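Local coordinates for putative uncharacterized protein PH0242 (Pyrococcus horikoshii, PDB 3VU1) that belongs to the oligosaccharyltransferase AglB family and forms a C-terminal globular domain, rich in beta strands, that carries a bound calcium ion, at residues A69-I74 / S226-K231; R251-Y256 / L341-P346; K315-N318 / E322-I325. All blocks are in the same frame, centred on the assembly; numbering follows the deposited sequence.

Contact 1: residues A69-I74 / S226-K231; sequences ARDGNI and SEFAEK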
ATOM      1  N   ALA A  69      -8.651   2.247   4.668  1.00 28.28           N
ATOM      2  CA  ALA A  69      -9.682   2.101   5.687  1.00 27.74           C
ATOM      3  C   ALA A  69      -9.822   0.646   6.118  1.00 28.34           C
ATOM      4  O   ALA A  69     -10.559   0.338   7.037  1.00 27.71           O
ATOM      5  CB  ALA A  69     -11.024   2.633   5.171  1.00 26.30           C
ATOM      6  N   ARG A  70      -9.140  -0.269   5.454  1.00 29.12           N
ATOM      7  CA  ARG A  70      -9.392  -1.662   5.764  1.00 31.56           C
ATOM      8  C   ARG A  70      -8.184  -2.424   6.206  1.00 34.88           C
ATOM      9  O   ARG A  70      -7.097  -1.880   6.314  1.00 37.18           O
ATOM     10  CB  ARG A  70     -10.041  -2.367   4.597  1.00 29.82           C
ATOM     11  CG  ARG A  70     -11.251  -1.641   4.134  1.00 31.66           C
ATOM     12  CD  ARG A  70     -12.487  -1.911   4.981  1.00 35.80           C
ATOM     13  NE  ARG A  70     -13.507  -2.141   3.963  1.00 41.68           N
ATOM     14  CZ  ARG A  70     -14.327  -3.174   3.913  1.00 38.72           C
ATOM     15  NH1 ARG A  70     -14.352  -4.047   4.895  1.00 32.37           N
ATOM     16  NH2 ARG A  70     -15.164  -3.273   2.883  1.00 43.44           N
ATOM     17  N   ASP A  71      -8.397  -3.706   6.452  1.00 38.08           N
ATOM     18  CA  ASP A  71      -7.449  -4.535   7.145  1.00 37.62           C
ATOM     19  C   ASP A  71      -7.572  -5.873   6.465  1.00 39.19           C
ATOM     20  O   ASP A  71      -8.617  -6.179   5.896  1.00 40.73           O
ATOM     21  CB  ASP A  71      -7.876  -4.642   8.607  1.00 38.18           C
ATOM     22  CG  ASP A  71      -6.916  -5.470   9.449  1.00 41.08           C
ATOM     23  OD1 ASP A  71      -7.366  -5.960  10.527  1.00 40.35           O
ATOM     24  OD2 ASP A  71      -5.734  -5.622   9.032  1.00 36.16           O
ATOM     25  N   GLY A  72      -6.493  -6.648   6.489  1.00 38.21           N
ATOM     26  CA  GLY A  72      -6.537  -8.028   6.051  1.00 35.63           C
ATOM     27  C   GLY A  72      -6.747  -8.210   4.576  1.00 35.50           C
ATOM     28  O   GLY A  72      -6.302  -7.397   3.781  1.00 36.98           O
ATOM     29  N   ASN A  73      -7.434  -9.287   4.213  1.00 36.74           N
ATOM     30  CA  ASN A  73      -7.512  -9.713   2.816  1.00 37.42           C
ATOM     31  C   ASN A  73      -8.120  -8.690   1.901  1.00 36.70           C
ATOM     32  O   ASN A  73      -7.564  -8.426   0.837  1.00 35.85           O
ATOM     33  CB  ASN A  73      -8.291 -11.023   2.677  1.00 39.95           C
ATOM     34  CG  ASN A  73      -7.443 -12.230   2.976  1.00 42.57           C
ATOM     35  OD1 ASN A  73      -6.219 -12.196   2.858  1.00 46.40           O
ATOM     36  ND2 ASN A  73      -8.087 -13.307   3.362  1.00 44.35           N
ATOM     37  N   ILE A  74      -9.260  -8.127   2.316  1.00 35.68           N
ATOM     38  CA  ILE A  74      -9.991  -7.226   1.466  1.00 37.65           C
ATOM     39  C   ILE A  74      -9.218  -5.947   1.170  1.00 38.95           C
ATOM     40  O   ILE A  74      -9.505  -5.280   0.168  1.00 38.97           O
ATOM     41  CB  ILE A  74     -11.383  -6.882   2.022  1.00 40.43           C
ATOM     42  CG1 ILE A  74     -12.377  -6.683   0.875  1.00 38.61           C
ATOM     43  CG2 ILE A  74     -11.360  -5.649   2.923  1.00 37.64           C
ATOM     44  CD1 ILE A  74     -13.794  -6.764   1.389  1.00 40.54           C
ATOM     45  N   SER A 226      -4.106 -12.593  11.535  1.00 50.96           N
ATOM     46  CA  SER A 226      -2.862 -13.090  12.065  1.00 50.78           C
ATOM     47  C   SER A 226      -1.725 -12.908  11.064  1.00 48.94           C
ATOM     48  O   SER A 226      -1.850 -13.294   9.906  1.00 48.83           O
ATOM     49  CB  SER A 226      -3.031 -14.554  12.431  1.00 52.68           C
ATOM     50  OG  SER A 226      -1.770 -15.172  12.446  1.00 62.78           O
ATOM     51  N   GLU A 227      -0.622 -12.306  11.514  1.00 48.39           N
ATOM     52  CA  GLU A 227       0.542 -12.049  10.648  1.00 49.19           C
ATOM     53  C   GLU A 227       0.403 -10.792   9.751  1.00 48.00           C
ATOM     54  O   GLU A 227       1.393 -10.324   9.182  1.00 45.94           O
ATOM     55  CB  GLU A 227       0.838 -13.282   9.774  1.00 52.29           C
ATOM     56  CG  GLU A 227       1.240 -14.537  10.535  1.00 58.40           C
ATOM     57  CD  GLU A 227       2.737 -14.647  10.664  1.00 67.85           C
ATOM     58  OE1 GLU A 227       3.368 -15.117   9.691  1.00 71.59           O
ATOM     59  OE2 GLU A 227       3.292 -14.259  11.722  1.00 75.35           O
ATOM     60  N   PHE A 228      -0.813 -10.256   9.617  1.00 44.42           N
ATOM     61  CA  PHE A 228      -1.075  -9.209   8.634  1.00 40.10           C
ATOM     62  C   PHE A 228      -0.285  -7.887   8.805  1.00 38.85           C
ATOM     63  O   PHE A 228       0.210  -7.317   7.815  1.00 36.23           O
ATOM     64  CB  PHE A 228      -2.580  -8.922   8.468  1.00 39.14           C
ATOM     65  CG  PHE A 228      -2.872  -8.082   7.247  1.00 41.34           C
ATOM     66  CD1 PHE A 228      -2.808  -8.647   5.961  1.00 41.04           C
ATOM     67  CD2 PHE A 228      -3.107  -6.708   7.364  1.00 40.22           C
ATOM     68  CE1 PHE A 228      -3.023  -7.874   4.834  1.00 41.95           C
ATOM     69  CE2 PHE A 228      -3.333  -5.932   6.231  1.00 39.94           C
ATOM     70  CZ  PHE A 228      -3.293  -6.517   4.970  1.00 41.79           C
ATOM     71  N   ALA A 229      -0.182  -7.391  10.034  1.00 35.90           N
ATOM     72  CA  ALA A 229       0.626  -6.210  10.277  1.00 36.50           C
ATOM     73  C   ALA A 229       2.084  -6.456   9.874  1.00 39.01           C
ATOM     74  O   ALA A 229       2.703  -5.624   9.198  1.00 41.33           O
ATOM     75  CB  ALA A 229       0.527  -5.773  11.721  1.00 34.44           C
ATOM     76  N   GLU A 230       2.621  -7.612  10.255  1.00 42.28           N
ATOM     77  CA  GLU A 230       4.021  -7.924   9.975  1.00 43.43           C
ATOM     78  C   GLU A 230       4.288  -8.000   8.469  1.00 41.52           C
ATOM     79  O   GLU A 230       5.344  -7.556   7.996  1.00 42.94           O
ATOM     80  CB  GLU A 230       4.430  -9.220  10.678  1.00 48.15           C
ATOM     81  CG  GLU A 230       5.680  -9.078  11.537  1.00 61.03           C
ATOM     82  CD  GLU A 230       6.444 -10.394  11.724  1.00 74.97           C
ATOM     83  OE1 GLU A 230       7.709 -10.352  11.709  1.00 74.83           O
ATOM     84  OE2 GLU A 230       5.788 -11.468  11.869  1.00 77.04           O
ATOM     85  N   LYS A 231       3.332  -8.554   7.715  1.00 37.45           N
ATOM     86  CA  LYS A 231       3.476  -8.669   6.266  1.00 35.25           C
ATOM     87  C   LYS A 231       3.383  -7.308   5.633  1.00 32.62           C
ATOM     88  O   LYS A 231       4.265  -6.928   4.854  1.00 29.76           O
ATOM     89  CB  LYS A 231       2.423  -9.575   5.662  1.00 35.64           C
ATOM     90  CG  LYS A 231       2.548 -11.042   5.996  1.00 36.63           C
ATOM     91  CD  LYS A 231       1.149 -11.608   6.061  1.00 39.05           C
ATOM     92  CE  LYS A 231       0.780 -12.382   4.815  1.00 42.87           C
ATOM     93  NZ  LYS A 231       1.104 -13.827   4.991  1.00 43.75           N
TER
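G72 lays its backbone over the face of the F228 ring, a worked example of how a glycine and a phenylalanine can meet at close quarters. The glycine CA stands 3.5 Å above the centroid of the F228 ring and only 4° from its normal, a CH-pi contact made almost squarely over the face. The peptide nitrogen lies over the same face but is shifted toward the rim, with G72 N 3.3 Å from F228 CE2. At the far end of the ring, the carbonyl G72 O is 3.4 Å from F228 CZ. G72 has a positive phi of 69° with an extended psi, and its N, CA and O lie along the ring in turn. D71 joins from one flank, its OD2 3.3 Å from CD2 of F228. That approach is oblique, the two side chains sliding past each other in opposite directions with the carboxylate plane steeply inclined to the ring.

The ring comes from the N-terminal end of helix 228-235, directly after the N-cap residue E227, and packs on the loop that follows helix 60-69. The first helical turn is closed by a bond of 3.0 Å from K231 N to E227 O. CG of F228 lies anti to the backbone N (chi1 -167°), which projects the ring from the helix into that loop.

Further out, the D71 carboxylate is gripped at both oxygens. T210 OG1 and S224 N bond to OD1, while S223 OG hydrogen-bonds OD2 and K215 NZ forms a salt bridge with it, so the acid is fixed beside the aromatic ring and its charge is probably compensated. G72 O is held by S75 OG, just before the calcium ligand E76. The calcium ion itself is about 6 Å from the nearest atom of the F228 side chain.

Contact 2: residues R251-Y256 / L341-P346; sequences RPFAIY and LAQKGP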
ATOM      1  N   ARG A 251       6.640  -2.436  -2.189  1.00 32.51           N
ATOM      2  CA  ARG A 251       7.222  -3.653  -2.718  1.00 31.63           C
ATOM      3  C   ARG A 251       6.133  -4.675  -2.719  1.00 31.69           C
ATOM      4  O   ARG A 251       5.762  -5.202  -1.660  1.00 32.65           O
ATOM      5  CB  ARG A 251       8.361  -4.109  -1.844  1.00 33.89           C
ATOM      6  CG  ARG A 251       9.541  -3.164  -1.847  1.00 35.78           C
ATOM      7  CD  ARG A 251      10.429  -3.487  -0.678  1.00 37.55           C
ATOM      8  NE  ARG A 251      11.688  -2.767  -0.752  1.00 41.74           N
ATOM      9  CZ  ARG A 251      12.642  -2.844   0.170  1.00 39.83           C
ATOM     10  NH1 ARG A 251      12.490  -3.627   1.233  1.00 37.24           N
ATOM     11  NH2 ARG A 251      13.759  -2.162   0.002  1.00 35.71           N
ATOM     12  N   PRO A 252       5.571  -4.934  -3.901  1.00 32.55           N
ATOM     13  CA  PRO A 252       4.438  -5.879  -3.992  1.00 31.67           C
ATOM     14  C   PRO A 252       4.826  -7.302  -3.530  1.00 31.70           C
ATOM     15  O   PRO A 252       3.997  -7.999  -2.927  1.00 31.81           O
ATOM     16  CB  PRO A 252       4.043  -5.845  -5.473  1.00 31.13           C
ATOM     17  CG  PRO A 252       5.230  -5.262  -6.199  1.00 33.78           C
ATOM     18  CD  PRO A 252       5.997  -4.407  -5.214  1.00 31.91           C
ATOM     19  N   PHE A 253       6.068  -7.714  -3.781  1.00 29.76           N
ATOM     20  CA  PHE A 253       6.560  -9.022  -3.291  1.00 31.77           C
ATOM     21  C   PHE A 253       7.724  -8.855  -2.318  1.00 31.70           C
ATOM     22  O   PHE A 253       8.809  -8.437  -2.681  1.00 30.50           O
ATOM     23  CB  PHE A 253       6.934  -9.940  -4.461  1.00 29.35           C
ATOM     24  CG  PHE A 253       5.877  -9.992  -5.507  1.00 29.61           C
ATOM     25  CD1 PHE A 253       6.064  -9.355  -6.740  1.00 29.77           C
ATOM     26  CD2 PHE A 253       4.654 -10.616  -5.244  1.00 28.00           C
ATOM     27  CE1 PHE A 253       5.061  -9.382  -7.711  1.00 29.08           C
ATOM     28  CE2 PHE A 253       3.649 -10.622  -6.198  1.00 27.54           C
ATOM     29  CZ  PHE A 253       3.854 -10.001  -7.433  1.00 27.24           C
ATOM     30  N   ALA A 254       7.476  -9.181  -1.068  1.00 32.69           N
ATOM     31  CA  ALA A 254       8.454  -8.901  -0.042  1.00 34.49           C
ATOM     32  C   ALA A 254       8.632 -10.075   0.927  1.00 36.26           C
ATOM     33  O   ALA A 254       7.764 -10.974   1.036  1.00 33.58           O
ATOM     34  CB  ALA A 254       8.060  -7.656   0.721  1.00 33.46           C
ATOM     35  N   ILE A 255       9.766 -10.042   1.623  1.00 33.97           N
ATOM     36  CA  ILE A 255      10.084 -11.017   2.641  1.00 31.84           C
ATOM     37  C   ILE A 255       9.979 -10.304   3.978  1.00 31.48           C
ATOM     38  O   ILE A 255      10.657  -9.303   4.201  1.00 29.73           O
ATOM     39  CB  ILE A 255      11.505 -11.590   2.433  1.00 30.01           C
ATOM     40  CG1 ILE A 255      11.515 -12.468   1.191  1.00 27.79           C
ATOM     41  CG2 ILE A 255      11.965 -12.327   3.686  1.00 30.25           C
ATOM     42  CD1 ILE A 255      12.886 -12.877   0.711  1.00 28.58           C
ATOM     43  N   TYR A 256       9.133 -10.823   4.861  1.00 30.78           N
ATOM     44  CA  TYR A 256       8.968 -10.199   6.153  1.00 32.25           C
ATOM     45  C   TYR A 256       9.754 -10.814   7.304  1.00 33.50           C
ATOM     46  O   TYR A 256       9.724 -10.276   8.407  1.00 35.68           O
ATOM     47  CB  TYR A 256       7.487 -10.082   6.525  1.00 32.77           C
ATOM     48  CG  TYR A 256       6.715 -11.362   6.727  1.00 33.01           C
ATOM     49  CD1 TYR A 256       6.432 -11.828   8.011  1.00 34.14           C
ATOM     50  CD2 TYR A 256       6.232 -12.095   5.640  1.00 33.78           C
ATOM     51  CE1 TYR A 256       5.695 -12.988   8.207  1.00 33.36           C
ATOM     52  CE2 TYR A 256       5.495 -13.260   5.823  1.00 32.51           C
ATOM     53  CZ  TYR A 256       5.219 -13.684   7.107  1.00 33.67           C
ATOM     54  OH  TYR A 256       4.499 -14.824   7.304  1.00 35.37           O
ATOM     55  N   LEU A 341      12.603 -10.960  -6.578  1.00 34.30           N
ATOM     56  CA  LEU A 341      11.654 -11.810  -7.263  1.00 33.20           C
ATOM     57  C   LEU A 341      11.528 -11.272  -8.680  1.00 33.24           C
ATOM     58  O   LEU A 341      11.248 -10.094  -8.877  1.00 34.75           O
ATOM     59  CB  LEU A 341      10.301 -11.818  -6.545  1.00 33.51           C
ATOM     60  CG  LEU A 341       9.269 -12.822  -7.110  1.00 37.19           C
ATOM     61  CD1 LEU A 341       8.442 -13.423  -5.997  1.00 36.33           C
ATOM     62  CD2 LEU A 341       8.343 -12.244  -8.195  1.00 36.29           C
ATOM     63  N   ALA A 342      11.779 -12.109  -9.677  1.00 33.10           N
ATOM     64  CA  ALA A 342      11.523 -11.686 -11.062  1.00 33.28           C
ATOM     65  C   ALA A 342      10.332 -12.468 -11.637  1.00 34.85           C
ATOM     66  O   ALA A 342      10.243 -13.695 -11.484  1.00 35.18           O
ATOM     67  CB  ALA A 342      12.752 -11.784 -11.940  1.00 27.61           C
ATOM     68  N   GLN A 343       9.401 -11.715 -12.227  1.00 33.28           N
ATOM     69  CA  GLN A 343       8.230 -12.242 -12.904  1.00 33.77           C
ATOM     70  C   GLN A 343       7.669 -11.171 -13.885  1.00 35.82           C
ATOM     71  O   GLN A 343       8.237 -10.077 -14.052  1.00 37.82           O
ATOM     72  CB  GLN A 343       7.185 -12.752 -11.894  1.00 31.40           C
ATOM     73  CG  GLN A 343       6.317 -11.683 -11.267  1.00 29.23           C
ATOM     74  CD  GLN A 343       5.209 -12.251 -10.422  1.00 29.30           C
ATOM     75  OE1 GLN A 343       5.358 -13.310  -9.843  1.00 33.38           O
ATOM     76  NE2 GLN A 343       4.096 -11.537 -10.326  1.00 28.80           N
ATOM     77  N   LYS A 344       6.595 -11.519 -14.573  1.00 35.67           N
ATOM     78  CA  LYS A 344       5.974 -10.625 -15.519  1.00 36.95           C
ATOM     79  C   LYS A 344       5.262  -9.457 -14.829  1.00 35.71           C
ATOM     80  O   LYS A 344       4.520  -9.657 -13.863  1.00 34.94           O
ATOM     81  CB  LYS A 344       4.961 -11.404 -16.351  1.00 38.18           C
ATOM     82  CG  LYS A 344       5.565 -12.393 -17.321  1.00 41.76           C
ATOM     83  CD  LYS A 344       6.410 -11.689 -18.368  1.00 47.77           C
ATOM     84  CE  LYS A 344       6.820 -12.623 -19.496  1.00 52.01           C
ATOM     85  NZ  LYS A 344       8.290 -12.468 -19.730  1.00 54.63           N
ATOM     86  N   GLY A 345       5.461  -8.244 -15.336  1.00 33.33           N
ATOM     87  CA  GLY A 345       4.713  -7.122 -14.812  1.00 33.57           C
ATOM     88  C   GLY A 345       4.929  -5.844 -15.579  1.00 34.91           C
ATOM     89  O   GLY A 345       5.725  -5.811 -16.502  1.00 36.44           O
ATOM     90  N   PRO A 346       4.207  -4.779 -15.193  1.00 34.80           N
ATOM     91  CA  PRO A 346       4.182  -3.561 -15.985  1.00 33.98           C
ATOM     92  C   PRO A 346       5.315  -2.612 -15.673  1.00 36.87           C
ATOM     93  O   PRO A 346       5.689  -2.473 -14.496  1.00 40.69           O
ATOM     94  CB  PRO A 346       2.862  -2.914 -15.587  1.00 34.14           C
ATOM     95  CG  PRO A 346       2.541  -3.448 -14.233  1.00 34.97           C
ATOM     96  CD  PRO A 346       3.154  -4.809 -14.157  1.00 34.40           C
TER
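NE2 of Q343 donates a hydrogen bond to D289 O while lying 3.3 Å from CZ of F253, an oblique approach in which a polar group and an aromatic ring share one buried place. The other end of the amide is held as well, its OE1 accepting from K291 N. These two bonds to the 289-291 region of the chain set the rotation of the carboxamide, whose plane stands 55° from that of the ring. CG of Q343 lies between the backbone N and the carbonyl carbon (chi1 80°), and beyond it the chain runs extended, crossing the phenylalanine at about a right angle. The apolar share of the contact falls to L341, two residues earlier on strand 336-356, which brings CD2 within 4.0 Å of CD1 of F253. Its other methyl, CD1, is 4.1 Å from CB of F253. Y481, on strand 464-487, adds an edge-to-face ring partner. F253, at the start of strand 253-262, packs its side chain on the sheet containing strand 336-356. The meeting of Q343 with F253 is consistent with van der Waals contact, since NE2 and OE1 each have a backbone partner and keep it in this buried place.

Contact 3: residues K315-N318 / E322-I325; sequences KYMN and EYPI. With CA (calcium ion), chain C.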
ATOM      1  N   LYS A 315       6.465 -21.294  -9.119  1.00 50.66           N
ATOM      2  CA  LYS A 315       5.520 -21.455 -10.240  1.00 51.32           C
ATOM      3  C   LYS A 315       4.256 -20.645  -9.933  1.00 47.39           C
ATOM      4  O   LYS A 315       3.755 -19.887 -10.781  1.00 44.15           O
ATOM      5  CB  LYS A 315       5.235 -22.945 -10.560  1.00 53.93           C
ATOM      6  CG  LYS A 315       4.491 -23.805  -9.511  1.00 69.88           C
ATOM      7  CD  LYS A 315       4.852 -23.593  -8.013  1.00 79.74           C
ATOM      8  CE  LYS A 315       6.132 -24.294  -7.552  1.00 80.47           C
ATOM      9  NZ  LYS A 315       5.980 -25.780  -7.581  1.00 74.09           N
ATOM     10  N   TYR A 316       3.806 -20.754  -8.687  1.00 39.46           N
ATOM     11  CA  TYR A 316       2.598 -20.116  -8.280  1.00 40.24           C
ATOM     12  C   TYR A 316       2.478 -20.008  -6.773  1.00 41.51           C
ATOM     13  O   TYR A 316       2.596 -21.011  -6.054  1.00 43.75           O
ATOM     14  CB  TYR A 316       1.369 -20.859  -8.844  1.00 40.37           C
ATOM     15  CG  TYR A 316       0.055 -20.251  -8.369  1.00 38.36           C
ATOM     16  CD1 TYR A 316      -0.428 -19.077  -8.956  1.00 35.71           C
ATOM     17  CD2 TYR A 316      -0.674 -20.825  -7.307  1.00 35.87           C
ATOM     18  CE1 TYR A 316      -1.594 -18.498  -8.514  1.00 38.87           C
ATOM     19  CE2 TYR A 316      -1.853 -20.256  -6.856  1.00 34.92           C
ATOM     20  CZ  TYR A 316      -2.306 -19.093  -7.470  1.00 39.88           C
ATOM     21  OH  TYR A 316      -3.462 -18.465  -7.066  1.00 44.04           O
ATOM     22  N   MET A 317       2.201 -18.790  -6.309  1.00 39.99           N
ATOM     23  CA  MET A 317       1.759 -18.570  -4.935  1.00 41.50           C
ATOM     24  C   MET A 317       0.524 -17.646  -4.898  1.00 40.89           C
ATOM     25  O   MET A 317       0.537 -16.573  -5.473  1.00 41.59           O
ATOM     26  CB  MET A 317       2.911 -18.011  -4.093  1.00 38.72           C
ATOM     27  CG  MET A 317       2.594 -17.912  -2.608  1.00 41.22           C
ATOM     28  SD  MET A 317       3.952 -17.367  -1.530  1.00 42.11           S
ATOM     29  CE  MET A 317       5.203 -18.583  -1.935  1.00 46.70           C
ATOM     30  N   ASN A 318      -0.546 -18.079  -4.242  1.00 42.55           N
ATOM     31  CA  ASN A 318      -1.707 -17.217  -4.003  1.00 42.82           C
ATOM     32  C   ASN A 318      -1.419 -16.085  -3.014  1.00 43.59           C
ATOM     33  O   ASN A 318      -0.938 -16.339  -1.901  1.00 44.99           O
ATOM     34  CB  ASN A 318      -2.874 -18.033  -3.465  1.00 45.04           C
ATOM     35  CG  ASN A 318      -4.172 -17.242  -3.459  1.00 49.21           C
ATOM     36  OD1 ASN A 318      -4.418 -16.415  -2.589  1.00 50.14           O
ATOM     37  ND2 ASN A 318      -5.002 -17.489  -4.447  1.00 53.95           N
ATOM     38  N   GLU A 322      -0.107 -17.240   1.230  1.00 47.59           N
ATOM     39  CA  GLU A 322       1.285 -17.406   0.903  1.00 45.48           C
ATOM     40  C   GLU A 322       1.909 -18.362   1.910  1.00 41.92           C
ATOM     41  O   GLU A 322       1.419 -18.501   3.020  1.00 39.51           O
ATOM     42  CB  GLU A 322       1.978 -16.035   0.838  1.00 41.84           C
ATOM     43  CG  GLU A 322       1.538 -15.112   1.946  1.00 44.76           C
ATOM     44  CD  GLU A 322       0.621 -13.968   1.519  1.00 42.04           C
ATOM     45  OE1 GLU A 322       1.046 -13.134   0.687  1.00 37.94           O
ATOM     46  OE2 GLU A 322      -0.499 -13.846   2.090  1.00 42.35           O
ATOM     47  N   TYR A 323       2.970 -19.043   1.491  1.00 42.52           N
ATOM     48  CA  TYR A 323       3.640 -20.074   2.305  1.00 43.05           C
ATOM     49  C   TYR A 323       5.175 -19.834   2.267  1.00 41.24           C
ATOM     50  O   TYR A 323       5.693 -19.339   1.281  1.00 42.93           O
ATOM     51  CB  TYR A 323       3.278 -21.499   1.790  1.00 40.56           C
ATOM     52  CG  TYR A 323       3.644 -21.701   0.336  1.00 40.37           C
ATOM     53  CD1 TYR A 323       4.953 -22.025  -0.041  1.00 40.42           C
ATOM     54  CD2 TYR A 323       2.700 -21.507  -0.665  1.00 40.40           C
ATOM     55  CE1 TYR A 323       5.304 -22.161  -1.378  1.00 43.35           C
ATOM     56  CE2 TYR A 323       3.037 -21.643  -2.002  1.00 43.69           C
ATOM     57  CZ  TYR A 323       4.335 -21.975  -2.361  1.00 45.42           C
ATOM     58  OH  TYR A 323       4.652 -22.103  -3.707  1.00 48.28           O
ATOM     59  N   PRO A 324       5.895 -20.197   3.331  1.00 40.05           N
ATOM     60  CA  PRO A 324       7.368 -20.063   3.383  1.00 39.10           C
ATOM     61  C   PRO A 324       8.109 -20.866   2.334  1.00 39.44           C
ATOM     62  O   PRO A 324       7.625 -21.871   1.881  1.00 43.89           O
ATOM     63  CB  PRO A 324       7.725 -20.624   4.760  1.00 38.60           C
ATOM     64  CG  PRO A 324       6.482 -20.449   5.576  1.00 43.51           C
ATOM     65  CD  PRO A 324       5.309 -20.566   4.633  1.00 39.82           C
ATOM     66  N   ILE A 325       9.309 -20.433   1.997  1.00 41.45           N
ATOM     67  CA  ILE A 325      10.120 -21.049   0.964  1.00 41.31           C
ATOM     68  C   ILE A 325      11.540 -21.261   1.464  1.00 42.98           C
ATOM     69  O   ILE A 325      12.116 -20.360   2.076  1.00 44.77           O
ATOM     70  CB  ILE A 325      10.121 -20.151  -0.283  1.00 42.93           C
ATOM     71  CG1 ILE A 325       9.068 -20.647  -1.239  1.00 46.13           C
ATOM     72  CG2 ILE A 325      11.443 -20.135  -1.020  1.00 41.55           C
ATOM     73  CD1 ILE A 325       8.992 -19.793  -2.473  1.00 52.49           C
TER
HETATM   74 CA    CA C1001      -0.873 -10.979   0.812  1.00 49.75          CA
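A backbone N-H, that of Y323, is directed at the sulfur of M317 while the same methionine side chain lies over the Y323 ring. M317 SD accepts this weak hydrogen bond from Y323 N at 3.6 Å, and M317 CE sits over the centre of the Y323 ring, 3.6 Å from its centroid. M317 SD too lies over that face, 4.5 Å from the centroid of the Y323 ring, so the pair combines a Met-aromatic contact with a CH-pi one. M317 reaches out with CG anti to the backbone N (chi1 -173°), then bends at its last torsion (chi3 -56°) to lay the methyl on the ring. M317 CE also touches CD1 of I325 at 4.0 Å, and M317 SD packs against CB of E322. At the edge of the tyrosine, Y323 OH makes a weak hydrogen bond of 3.3 Å to Y316 O.

E322 turns its carboxylate to the calcium ion, with E322 OE1 2.9 Å from the metal; E76 OE1 and the backbone carbonyls of A285 and H319 also bind it. The two segments flank the short loop that contains H319. Strand 316-317 pairs with strand 290-291. M317 also packs on I283 of strand 275-285, the strand that pairs with 325-331, and Y323 and I325 rest on I314 at the end of strand 304-314.

All three contacts lie near the calcium ion, though only contact 3 supplies a ligand from its own segments. The centres of contacts 1 and 3 are 17 Å apart, yet the two meet beside the metal: K231 NZ lies 3.3 Å from E322 OE2, a long, weak ion pair. Contact 1 reaches contact 2 by a probable hydrogen bond of 2.7 Å between E227 OE1 and Y256 OH, with K231 packed on the same tyrosine. Contacts 2 and 3 do not touch, their nearest atoms being about 6 Å apart, yet contact 3 is nested in the chain segment closed by contact 2. Between nearest atoms, the F253 side chain is about 8 Å from the calcium ion.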